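Local coordinates for phosphoserine aminotransferase SerC (Cytophaga hutchinsonii ATCC 33406, PDB 3FFR), which catalyses the pyridoxal-phosphate-dependent transamination that links 3-phosphohydroxypyruvate and glutamate to phosphoserine and 2-oxoglutarate in serine biosynthesis, at the interface of chains A and B. Sequence-based numbering; all coordinates share one arbitrary frame. Chains: chain A/B, Phosphoserine aminotransferase SerC.

The interface of chains A and B. Residues chain A 3-7, 14-15; chain B 30, 33.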
loop_
_atom_site.group_PDB
_atom_site.type_symbol
_atom_site.label_atom_id
_atom_site.label_comp_id
_atom_site.label_asym_id
_atom_site.label_seq_id
_atom_site.Cartn_x
_atom_site.Cartn_y
_atom_site.Cartn_z
ATOM N N ASN A 3 6.887 20.888 13.677
ATOM C CA ASN A 3 5.615 21.387 13.118
ATOM C C ASN A 3 4.582 21.318 14.222
ATOM O O ASN A 3 4.183 20.232 14.649
ATOM C CB ASN A 3 5.219 20.531 11.926
ATOM C CG ASN A 3 3.992 21.052 11.186
ATOM O OD1 ASN A 3 3.248 21.918 11.663
ATOM N ND2 ASN A 3 3.782 20.512 10.005
ATOM N N ASN A 4 4.161 22.482 14.697
ATOM C CA ASN A 4 3.254 22.566 15.825
ATOM C C ASN A 4 1.801 22.869 15.453
ATOM O O ASN A 4 0.942 23.006 16.304
ATOM C CB ASN A 4 3.759 23.627 16.793
ATOM C CG ASN A 4 5.074 23.223 17.423
ATOM O OD1 ASN A 4 5.293 22.037 17.694
ATOM N ND2 ASN A 4 5.958 24.187 17.641
ATOM N N LYS A 5 1.566 22.965 14.162
ATOM C CA LYS A 5 0.255 23.281 13.647
ATOM C C LYS A 5 -0.700 22.089 13.795
ATOM O O LYS A 5 -0.323 20.935 13.544
ATOM C CB LYS A 5 0.373 23.677 12.180
ATOM C CG LYS A 5 -0.880 24.216 11.585
ATOM C CD LYS A 5 -0.784 24.247 10.082
ATOM C CE LYS A 5 -0.082 25.461 9.591
ATOM N NZ LYS A 5 0.280 25.269 8.158
ATOM N N ILE A 6 -1.924 22.386 14.229
ATOM C CA ILE A 6 -2.976 21.373 14.350
ATOM C C ILE A 6 -3.825 21.453 13.083
ATOM O O ILE A 6 -4.366 22.512 12.735
ATOM C CB ILE A 6 -3.826 21.591 15.617
ATOM C CG1 ILE A 6 -2.900 21.631 16.846
ATOM C CG2 ILE A 6 -4.951 20.524 15.748
ATOM C CD1 ILE A 6 -2.015 20.388 17.014
ATOM N N TYR A 7 -3.949 20.306 12.415
ATOM C CA TYR A 7 -4.630 20.239 11.130
ATOM C C TYR A 7 -6.046 19.676 11.223
ATOM O O TYR A 7 -6.218 18.502 11.505
ATOM C CB TYR A 7 -3.800 19.344 10.175
ATOM C CG TYR A 7 -2.467 19.896 9.748
ATOM C CD1 TYR A 7 -1.383 19.925 10.616
ATOM C CD2 TYR A 7 -2.276 20.349 8.456
ATOM C CE1 TYR A 7 -0.170 20.415 10.217
ATOM C CE2 TYR A 7 -1.069 20.833 8.048
ATOM C CZ TYR A 7 -0.013 20.869 8.924
ATOM O OH TYR A 7 1.196 21.355 8.494
ATOM N N GLU A 14 -4.658 15.196 11.437
ATOM C CA GLU A 14 -3.918 15.124 12.679
ATOM C C GLU A 14 -3.831 13.644 13.139
ATOM O O GLU A 14 -4.825 12.921 13.154
ATOM C CB GLU A 14 -4.602 16.007 13.730
ATOM C CG GLU A 14 -3.805 16.359 14.938
ATOM C CD GLU A 14 -2.566 17.207 14.665
ATOM O OE1 GLU A 14 -2.465 17.969 13.664
ATOM O OE2 GLU A 14 -1.681 17.108 15.516
ATOM N N LEU A 15 -2.620 13.179 13.479
ATOM C CA LEU A 15 -2.478 11.796 13.951
ATOM C C LEU A 15 -3.104 11.638 15.342
ATOM O O LEU A 15 -3.106 12.544 16.176
ATOM C CB LEU A 15 -1.010 11.330 13.956
ATOM C CG LEU A 15 -0.271 11.476 12.631
ATOM C CD1 LEU A 15 1.138 10.833 12.734
ATOM C CD2 LEU A 15 -1.020 10.852 11.467
ATOM N N LYS B 30 5.429 16.258 10.839
ATOM C CA LYS B 30 4.040 15.865 10.561
ATOM C C LYS B 30 3.813 15.424 9.110
ATOM O O LYS B 30 2.792 15.694 8.500
ATOM C CB LYS B 30 3.038 16.965 10.987
ATOM C CG LYS B 30 3.028 17.128 12.505
ATOM C CD LYS B 30 1.860 17.998 12.958
ATOM C CE LYS B 30 1.685 17.951 14.483
ATOM N NZ LYS B 30 0.499 18.712 14.965
ATOM N N VAL B 33 0.607 13.793 8.278
ATOM C CA VAL B 33 -0.546 14.685 8.425
ATOM C C VAL B 33 -0.806 15.545 7.194
ATOM O O VAL B 33 -1.951 15.897 6.892
ATOM C CB VAL B 33 -0.350 15.616 9.675
ATOM C CG1 VAL B 33 -1.493 16.647 9.827
ATOM C CG2 VAL B 33 -0.226 14.760 10.963
#
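B:Lys30 reaches tip-first into the N-terminal segment of chain A and ends in a salt bridge with A:Glu14, NZ lying 2.8 Å from the carboxylate oxygen OE2. The ammonium meets the syn lone pair of OE2. The same NZ donates to the backbone carbonyl O of A:Lys5, also at 2.8 Å, but from above the carbonyl plane, 42° out of it. A carboxylate and a peptide oxygen thus grip one nitrogen, an arrangement that would favour the charged lysine. Beyond CG the lysine chain is fully extended; its methylenes pass the main chain of A:Asn3 and cross that residue's side chain at about a right angle. CE comes within 3.4 Å of A:Asn3 O.

Beside the salt bridge, B:Val33 supplies apolar contacts, its two methyls split between two partners. CG1, anti to the backbone N (chi1 176°), sits over a face of the A:Tyr7 ring, 3.8 Å from the centroid in a CH-pi contact. CG2 turns instead to A:Leu15, 3.7 Å from its branch carbon CG. This mixed polar and apolar patch joins a loop of B to the N-terminal segment and strand 6-8 of A, and may help hold the dimer usual for this aminotransferase fold; the two-fold repeats it with the chains exchanged.

Second-shell bonds within chain A hold the receiving surface in shape. A:Glu14, bent at chi2 (64°), brings its carboxylate back toward strand 6-8, where OE1 accepts the backbone N of A:Tyr7 on its anti side, tilted out of the carboxylate plane; OE1 is held by its own chain, and OE2 makes the bond to the partner. A:Lys5 CD lies on the ring face opposite B:Val33, toward the rim, sandwiching the tyrosine. The amide of A:Asn3 braces the segment at two points: OD1 accepts the backbone N of A:Lys5, and ND2 donates almost in its amide plane to the phenol OH of A:Tyr7 at 3.1 Å.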